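Local coordinates for protein thymine dioxygenase (Neurospora crassa, PDB 5C3Q) that probably acts as a non-haem iron, 2-oxoglutarate-dependent dioxygenase that hydroxylates thymine, and here binds thymine, 2-oxoglutarate and a nickel ion in its double-stranded beta-helix core, at residues E87-G91 against E130-P136; L259-N265 against I303-T309. The contacts are given in a common frame with arbitrary orientation. Numbering follows the deposited sequence.

Contact 1 of 2, residues E87-G91 against E130-P136; sequences EANRG and EPGHPNP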
ATOM      1  N   GLU A  87       3.587  10.004  14.463  1.00 27.59           N
ATOM      2  CA  GLU A  87       3.817   8.852  15.341  1.00 27.85           C
ATOM      3  C   GLU A  87       2.528   8.087  15.661  1.00 26.81           C
ATOM      4  O   GLU A  87       2.586   6.906  15.987  1.00 26.61           O
ATOM      5  CB  GLU A  87       4.600   9.211  16.613  1.00 29.42           C
ATOM      6  CG  GLU A  87       4.415  10.607  17.154  1.00 30.64           C
ATOM      7  CD  GLU A  87       5.277  11.655  16.464  1.00 30.73           C
ATOM      8  OE1 GLU A  87       6.515  11.620  16.596  1.00 31.89           O
ATOM      9  OE2 GLU A  87       4.708  12.536  15.802  1.00 30.96           O
ATOM     10  N   ALA A  88       1.382   8.757  15.543  1.00 26.27           N
ATOM     11  CA  ALA A  88       0.072   8.100  15.615  1.00 25.77           C
ATOM     12  C   ALA A  88      -0.290   7.497  14.256  1.00 24.82           C
ATOM     13  O   ALA A  88      -0.690   6.331  14.163  1.00 24.18           O
ATOM     14  CB  ALA A  88      -0.995   9.096  16.037  1.00 26.25           C
ATOM     15  N   ASN A  89      -0.154   8.315  13.214  1.00 24.13           N
ATOM     16  CA  ASN A  89      -0.441   7.918  11.830  1.00 23.55           C
ATOM     17  C   ASN A  89      -1.857   7.358  11.648  1.00 23.41           C
ATOM     18  O   ASN A  89      -2.062   6.363  10.956  1.00 22.78           O
ATOM     19  CB  ASN A  89       0.608   6.912  11.337  1.00 23.17           C
ATOM     20  CG  ASN A  89       0.669   6.822   9.820  1.00 22.65           C
ATOM     21  OD1 ASN A  89       0.270   7.747   9.116  1.00 22.79           O
ATOM     22  ND2 ASN A  89       1.175   5.704   9.312  1.00 22.17           N
ATOM     23  N   ARG A  90      -2.827   8.004  12.285  1.00 23.85           N
ATOM     24  CA  ARG A  90      -4.215   7.541  12.270  1.00 24.33           C
ATOM     25  C   ARG A  90      -5.159   8.706  12.042  1.00 25.01           C
ATOM     26  O   ARG A  90      -4.936   9.807  12.557  1.00 25.23           O
ATOM     27  CB  ARG A  90      -4.575   6.872  13.601  1.00 24.67           C
ATOM     28  CG  ARG A  90      -3.942   5.507  13.843  1.00 24.41           C
ATOM     29  CD  ARG A  90      -3.926   5.210  15.335  1.00 24.97           C
ATOM     30  NE  ARG A  90      -3.620   3.816  15.669  1.00 24.97           N
ATOM     31  CZ  ARG A  90      -2.403   3.315  15.881  1.00 25.05           C
ATOM     32  NH1 ARG A  90      -1.312   4.066  15.756  1.00 24.98           N
ATOM     33  NH2 ARG A  90      -2.272   2.034  16.205  1.00 25.67           N
ATOM     34  N   GLY A  91      -6.226   8.456  11.289  1.00 25.26           N
ATOM     35  CA  GLY A  91      -7.286   9.435  11.112  1.00 26.03           C
ATOM     36  C   GLY A  91      -7.424   9.974   9.703  1.00 26.15           C
ATOM     37  O   GLY A  91      -6.780   9.493   8.760  1.00 25.60           O
ATOM     38  N   GLU A 130      -2.704  -0.533  20.428  1.00 31.51           N
ATOM     39  CA  GLU A 130      -1.364   0.033  20.526  1.00 31.31           C
ATOM     40  C   GLU A 130      -1.350   1.073  21.640  1.00 31.47           C
ATOM     41  O   GLU A 130      -2.094   2.052  21.568  1.00 30.82           O
ATOM     42  CB  GLU A 130      -0.913   0.673  19.219  1.00 31.00           C
ATOM     43  CG  GLU A 130       0.515   1.184  19.309  1.00 31.52           C
ATOM     44  CD  GLU A 130       1.082   1.635  17.985  1.00 30.92           C
ATOM     45  OE1 GLU A 130       0.313   1.807  17.021  1.00 30.73           O
ATOM     46  OE2 GLU A 130       2.311   1.830  17.921  1.00 32.20           O
ATOM     47  N   PRO A 131      -0.503   0.870  22.668  1.00 31.97           N
ATOM     48  CA  PRO A 131      -0.394   1.842  23.754  1.00 32.94           C
ATOM     49  C   PRO A 131      -0.146   3.264  23.252  1.00 32.24           C
ATOM     50  O   PRO A 131       0.739   3.482  22.422  1.00 31.52           O
ATOM     51  CB  PRO A 131       0.819   1.346  24.548  1.00 33.61           C
ATOM     52  CG  PRO A 131       0.870  -0.118  24.288  1.00 33.67           C
ATOM     53  CD  PRO A 131       0.401  -0.280  22.870  1.00 32.69           C
ATOM     54  N   GLY A 132      -0.953   4.206  23.734  1.00 32.12           N
ATOM     55  CA  GLY A 132      -0.741   5.627  23.473  1.00 32.10           C
ATOM     56  C   GLY A 132      -1.239   6.160  22.139  1.00 31.24           C
ATOM     57  O   GLY A 132      -1.152   7.359  21.898  1.00 30.78           O
ATOM     58  N   HIS A 133      -1.760   5.288  21.271  1.00 30.62           N
ATOM     59  CA  HIS A 133      -2.194   5.698  19.933  1.00 30.10           C
ATOM     60  C   HIS A 133      -3.576   5.153  19.576  1.00 30.21           C
ATOM     61  O   HIS A 133      -3.694   4.284  18.708  1.00 29.49           O
ATOM     62  CB  HIS A 133      -1.200   5.218  18.871  1.00 29.47           C
ATOM     63  CG  HIS A 133       0.194   5.721  19.060  1.00 30.01           C
ATOM     64  ND1 HIS A 133       0.489   7.052  19.262  1.00 30.53           N
ATOM     65  CD2 HIS A 133       1.382   5.072  19.035  1.00 29.80           C
ATOM     66  CE1 HIS A 133       1.798   7.197  19.372  1.00 30.50           C
ATOM     67  NE2 HIS A 133       2.363   6.012  19.237  1.00 31.07           N
ATOM     68  N   PRO A 134      -4.632   5.673  20.220  1.00 30.73           N
ATOM     69  CA  PRO A 134      -5.984   5.196  19.915  1.00 30.93           C
ATOM     70  C   PRO A 134      -6.484   5.636  18.535  1.00 30.09           C
ATOM     71  O   PRO A 134      -6.149   6.726  18.082  1.00 29.94           O
ATOM     72  CB  PRO A 134      -6.835   5.840  21.014  1.00 31.84           C
ATOM     73  CG  PRO A 134      -6.082   7.066  21.405  1.00 32.02           C
ATOM     74  CD  PRO A 134      -4.631   6.720  21.260  1.00 31.61           C
ATOM     75  N   ASN A 135      -7.280   4.789  17.887  1.00 29.54           N
ATOM     76  CA  ASN A 135      -7.895   5.130  16.602  1.00 29.59           C
ATOM     77  C   ASN A 135      -9.017   6.149  16.791  1.00 30.53           C
ATOM     78  O   ASN A 135      -9.876   5.957  17.652  1.00 31.64           O
ATOM     79  CB  ASN A 135      -8.463   3.877  15.925  1.00 29.19           C
ATOM     80  CG  ASN A 135      -7.384   2.972  15.361  1.00 28.32           C
ATOM     81  OD1 ASN A 135      -6.421   3.443  14.757  1.00 27.62           O
ATOM     82  ND2 ASN A 135      -7.541   1.668  15.552  1.00 28.56           N
ATOM     83  N   PRO A 136      -9.018   7.236  15.993  1.00 30.60           N
ATOM     84  CA  PRO A 136     -10.108   8.211  16.090  1.00 31.52           C
ATOM     85  C   PRO A 136     -11.329   7.774  15.278  1.00 31.91           C
ATOM     86  O   PRO A 136     -11.528   8.232  14.153  1.00 32.33           O
ATOM     87  CB  PRO A 136      -9.482   9.485  15.518  1.00 31.24           C
ATOM     88  CG  PRO A 136      -8.491   8.989  14.519  1.00 30.27           C
ATOM     89  CD  PRO A 136      -7.991   7.657  15.021  1.00 30.05           C
TER
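Two loops without regular structure lie alongside each other here, and residues 87-91 meet the second loop first through backbone. Glu87 turns its carboxylate away from the contact, as suits a charged residue at the surface, while its carbonyl O lies over one face of the His133 imidazole. Ala88 is small enough for its backbone to settle on that same face: its CA is 4.2 Å from the centroid of the His133 ring, a CH-pi contact. Asn89 takes no part; with positive phi, which asparagine tolerates well, it directs its side chain to the active site, where its ND2 hydrogen-bonds thymine. Arg90 does most of the joining. Its long, nearly extended side chain forms a salt bridge from NH2 to Glu130 OE1 (2.7 Å), NH1 folds back to Ala88 O (2.8 Å), and NE makes a weak bond to Asn135 OD1 (3.0 Å). The amide of Asn135 is held more firmly from its ND2 by Gly126 O, and Arg90 NH2 also bonds Arg127 O. Gly91, at phi 114° and psi -172°, leaves no room for a side chain, and its CA comes 3.6 Å from Pro136 CG. The 87-91 loop thus leads into edge strand 91-93, paired with strand 121-125 through Gly91 and Glu124, while 130-136 runs on from strand 121-125 toward helix 147-173.

Contact 2 of 2, residues L259-N265 against I303-T309; sequences LLARWSN and IEAIPGT. With EDO (1,2-ethanediol), chain K.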
ATOM      1  N   LEU A 259      11.390  -0.809   3.566  1.00 19.10           N
ATOM      2  CA  LEU A 259      11.997  -1.518   4.680  1.00 19.53           C
ATOM      3  C   LEU A 259      12.330  -2.963   4.275  1.00 18.80           C
ATOM      4  O   LEU A 259      13.401  -3.472   4.613  1.00 18.56           O
ATOM      5  CB  LEU A 259      11.084  -1.463   5.916  1.00 20.60           C
ATOM      6  CG  LEU A 259      11.666  -1.277   7.323  1.00 22.39           C
ATOM      7  CD1 LEU A 259      12.948  -0.452   7.377  1.00 23.05           C
ATOM      8  CD2 LEU A 259      10.599  -0.654   8.222  1.00 22.89           C
ATOM      9  N   LEU A 260      11.440  -3.615   3.529  1.00 18.20           N
ATOM     10  CA  LEU A 260      11.725  -4.975   3.041  1.00 18.11           C
ATOM     11  C   LEU A 260      12.872  -4.975   2.026  1.00 17.79           C
ATOM     12  O   LEU A 260      13.727  -5.848   2.059  1.00 17.94           O
ATOM     13  CB  LEU A 260      10.475  -5.638   2.444  1.00 17.80           C
ATOM     14  CG  LEU A 260      10.644  -7.069   1.914  1.00 18.13           C
ATOM     15  CD1 LEU A 260      11.246  -8.002   2.958  1.00 18.60           C
ATOM     16  CD2 LEU A 260       9.308  -7.617   1.439  1.00 18.20           C
ATOM     17  N   ALA A 261      12.891  -3.989   1.137  1.00 17.89           N
ATOM     18  CA  ALA A 261      14.001  -3.823   0.194  1.00 18.31           C
ATOM     19  C   ALA A 261      15.330  -3.805   0.941  1.00 18.96           C
ATOM     20  O   ALA A 261      16.247  -4.567   0.635  1.00 18.87           O
ATOM     21  CB  ALA A 261      13.829  -2.538  -0.603  1.00 18.20           C
ATOM     22  N   ARG A 262      15.397  -2.944   1.949  1.00 19.49           N
ATOM     23  CA  ARG A 262      16.579  -2.798   2.791  1.00 20.79           C
ATOM     24  C   ARG A 262      16.886  -4.073   3.596  1.00 20.99           C
ATOM     25  O   ARG A 262      18.027  -4.516   3.666  1.00 21.03           O
ATOM     26  CB  ARG A 262      16.348  -1.629   3.744  1.00 21.68           C
ATOM     27  CG  ARG A 262      17.526  -1.293   4.621  1.00 23.01           C
ATOM     28  CD  ARG A 262      17.117  -0.322   5.706  1.00 23.76           C
ATOM     29  NE  ARG A 262      18.290   0.039   6.492  1.00 24.63           N
ATOM     30  CZ  ARG A 262      18.777   1.269   6.640  1.00 24.95           C
ATOM     31  NH1 ARG A 262      18.181   2.322   6.088  1.00 24.23           N
ATOM     32  NH2 ARG A 262      19.867   1.433   7.379  1.00 25.83           N
ATOM     33  N   TRP A 263      15.850  -4.629   4.217  1.00 21.07           N
ATOM     34  CA  TRP A 263      15.928  -5.887   4.982  1.00 21.06           C
ATOM     35  C   TRP A 263      16.495  -7.046   4.145  1.00 21.16           C
ATOM     36  O   TRP A 263      17.272  -7.871   4.639  1.00 21.51           O
ATOM     37  CB  TRP A 263      14.514  -6.230   5.456  1.00 20.98           C
ATOM     38  CG  TRP A 263      14.383  -7.145   6.624  1.00 21.75           C
ATOM     39  CD1 TRP A 263      15.379  -7.699   7.373  1.00 22.52           C
ATOM     40  CD2 TRP A 263      13.153  -7.560   7.217  1.00 22.02           C
ATOM     41  NE1 TRP A 263      14.841  -8.464   8.382  1.00 22.88           N
ATOM     42  CE2 TRP A 263      13.474  -8.391   8.309  1.00 22.68           C
ATOM     43  CE3 TRP A 263      11.806  -7.318   6.925  1.00 21.88           C
ATOM     44  CZ2 TRP A 263      12.496  -8.980   9.112  1.00 23.11           C
ATOM     45  CZ3 TRP A 263      10.834  -7.907   7.722  1.00 22.23           C
ATOM     46  CH2 TRP A 263      11.186  -8.725   8.803  1.00 22.69           C
ATOM     47  N   SER A 264      16.110  -7.080   2.872  1.00 20.51           N
ATOM     48  CA  SER A 264      16.529  -8.112   1.927  1.00 20.17           C
ATOM     49  C   SER A 264      17.887  -7.835   1.277  1.00 20.50           C
ATOM     50  O   SER A 264      18.311  -8.575   0.385  1.00 20.57           O
ATOM     51  CB  SER A 264      15.466  -8.246   0.831  1.00 19.78           C
ATOM     52  OG  SER A 264      15.515  -7.158  -0.077  1.00 19.14           O
ATOM     53  N   ASN A 265      18.556  -6.767   1.710  1.00 20.35           N
ATOM     54  CA  ASN A 265      19.812  -6.329   1.117  1.00 20.65           C
ATOM     55  C   ASN A 265      19.668  -6.010  -0.370  1.00 20.54           C
ATOM     56  O   ASN A 265      20.549  -6.328  -1.170  1.00 20.82           O
ATOM     57  CB  ASN A 265      20.915  -7.372   1.337  1.00 21.02           C
ATOM     58  CG  ASN A 265      22.303  -6.770   1.230  1.00 21.50           C
ATOM     59  OD1 ASN A 265      22.554  -5.707   1.783  1.00 21.17           O
ATOM     60  ND2 ASN A 265      23.203  -7.435   0.503  1.00 21.75           N
ATOM     61  N   ILE A 303      16.065  -4.214  12.134  1.00 28.93           N
ATOM     62  CA  ILE A 303      16.116  -4.650  10.738  1.00 28.60           C
ATOM     63  C   ILE A 303      17.556  -4.726  10.229  1.00 29.27           C
ATOM     64  O   ILE A 303      18.216  -3.706  10.066  1.00 29.38           O
ATOM     65  CB  ILE A 303      15.286  -3.703   9.839  1.00 27.69           C
ATOM     66  CG1 ILE A 303      13.824  -3.653  10.309  1.00 27.62           C
ATOM     67  CG2 ILE A 303      15.362  -4.109   8.370  1.00 27.22           C
ATOM     68  CD1 ILE A 303      13.098  -4.985  10.310  1.00 27.75           C
ATOM     69  N   GLU A 304      18.027  -5.946   9.983  1.00 30.31           N
ATOM     70  CA  GLU A 304      19.340  -6.176   9.370  1.00 31.91           C
ATOM     71  C   GLU A 304      19.256  -7.327   8.367  1.00 31.46           C
ATOM     72  O   GLU A 304      18.331  -8.128   8.414  1.00 31.68           O
ATOM     73  CB  GLU A 304      20.403  -6.447  10.438  1.00 33.44           C
ATOM     74  CG  GLU A 304      20.070  -7.579  11.399  1.00 35.08           C
ATOM     75  CD  GLU A 304      20.984  -7.617  12.614  1.00 37.33           C
ATOM     76  OE1 GLU A 304      20.574  -8.204  13.639  1.00 38.71           O
ATOM     77  OE2 GLU A 304      22.105  -7.058  12.555  1.00 38.57           O
ATOM     78  N   ALA A 305      20.226  -7.398   7.462  1.00 31.67           N
ATOM     79  CA  ALA A 305      20.170  -8.321   6.316  1.00 31.37           C
ATOM     80  C   ALA A 305      19.659  -9.729   6.658  1.00 30.92           C
ATOM     81  O   ALA A 305      20.172 -10.381   7.562  1.00 31.88           O
ATOM     82  CB  ALA A 305      21.533  -8.404   5.645  1.00 31.88           C
ATOM     83  N   ILE A 306      18.657 -10.185   5.908  1.00 29.92           N
ATOM     84  CA  ILE A 306      18.057 -11.512   6.080  1.00 29.53           C
ATOM     85  C   ILE A 306      19.068 -12.583   5.663  1.00 29.93           C
ATOM     86  O   ILE A 306      19.798 -12.387   4.692  1.00 29.52           O
ATOM     87  CB  ILE A 306      16.770 -11.644   5.222  1.00 28.90           C
ATOM     88  CG1 ILE A 306      15.710 -10.642   5.688  1.00 28.31           C
ATOM     89  CG2 ILE A 306      16.186 -13.052   5.287  1.00 29.03           C
ATOM     90  CD1 ILE A 306      14.652 -10.321   4.651  1.00 27.40           C
ATOM     91  N   PRO A 307      19.127 -13.720   6.392  1.00 30.52           N
ATOM     92  CA  PRO A 307      20.076 -14.761   5.982  1.00 30.99           C
ATOM     93  C   PRO A 307      19.805 -15.290   4.573  1.00 30.29           C
ATOM     94  O   PRO A 307      18.650 -15.516   4.204  1.00 29.31           O
ATOM     95  CB  PRO A 307      19.879 -15.871   7.029  1.00 31.93           C
ATOM     96  CG  PRO A 307      18.620 -15.536   7.752  1.00 31.86           C
ATOM     97  CD  PRO A 307      18.468 -14.051   7.665  1.00 31.08           C
ATOM     98  N   GLY A 308      20.872 -15.464   3.798  1.00 30.13           N
ATOM     99  CA  GLY A 308      20.771 -15.943   2.427  1.00 30.35           C
ATOM    100  C   GLY A 308      20.625 -14.857   1.377  1.00 30.29           C
ATOM    101  O   GLY A 308      20.467 -15.170   0.199  1.00 30.76           O
ATOM    102  N   THR A 309      20.675 -13.588   1.789  1.00 30.44           N
ATOM    103  CA  THR A 309      20.607 -12.454   0.859  1.00 30.72           C
ATOM    104  C   THR A 309      21.984 -11.842   0.572  1.00 31.96           C
ATOM    105  O   THR A 309      22.088 -10.814  -0.097  1.00 32.13           O
ATOM    106  CB  THR A 309      19.673 -11.347   1.387  1.00 29.68           C
ATOM    107  OG1 THR A 309      20.133 -10.891   2.661  1.00 29.10           O
ATOM    108  CG2 THR A 309      18.246 -11.861   1.512  1.00 29.46           C
TER
HETATM  109  C1  EDO K 407      20.451   4.612   8.074  1.00 43.91           C
HETATM  110  O1  EDO K 407      21.720   3.947   7.972  1.00 47.04           O
HETATM  111  C2  EDO K 407      19.973   4.955   6.668  1.00 42.53           C
HETATM  112  O2  EDO K 407      18.545   5.030   6.585  1.00 41.62           O
HETATM  113  O   HOH W   1      19.147  -2.535   7.540  1.00 33.28           O
HETATM  114  O   HOH W   2      16.745  -8.437  11.276  1.00 43.66           O
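Trp263 lies sandwiched between two isoleucines: Ile303 CG2 and Ile306 CG1 sit over opposite faces of its pyrrole ring, 4.0 and 3.7 Å from that ring's centroid, both as CH-pi contacts. Branched aliphatic chains suit a flat indole, giving it close cover on both faces. The backbone fixes the register, Ile306 N donating to Trp263 O (3.0 Å), a carbonyl left without an intrahelical partner at the helix end. Asn265 closes that end with a Schellman motif, its positive phi being well tolerated by asparagine, and its amide bonds Lys317 N and Glu315 O. Beyond Ile306 the chain makes a type II turn, with Gly308 at a positive phi and Thr309 OG1 donating to Ile306 O (2.5 Å). Water 1 bridges Arg262 NE and Ile303 O, 2.9 Å from each. Helix 258-263 is thereby packed against the loop following strand 302-303, with Leu260 and Ile306 reaching helix 147-173 and Leu259 and Ile303 touching helix 323-332.

Contact 2 is the more buried, and apolar packing around an indole dominates it; contact 1 is partly buried, and a charged arginine network binds its loops. The difference follows their places: 259-265 and 303-309 lie wedged among helices, whereas 87-91 leads into the edge strand 91-93 of the large sheet and 130-136 follows its neighbour, strand 121-125. Helix 147-173 relates the two, since contact 2 packs on its side chains and the 130-136 loop precedes it. Their centres are 28 Å apart, with nearest atoms about 11 Å apart, and they do not touch. Contact 1 includes a residue that binds thymine directly, while the side chain of Leu259 in contact 2 lies about 9 Å from the bound thymine.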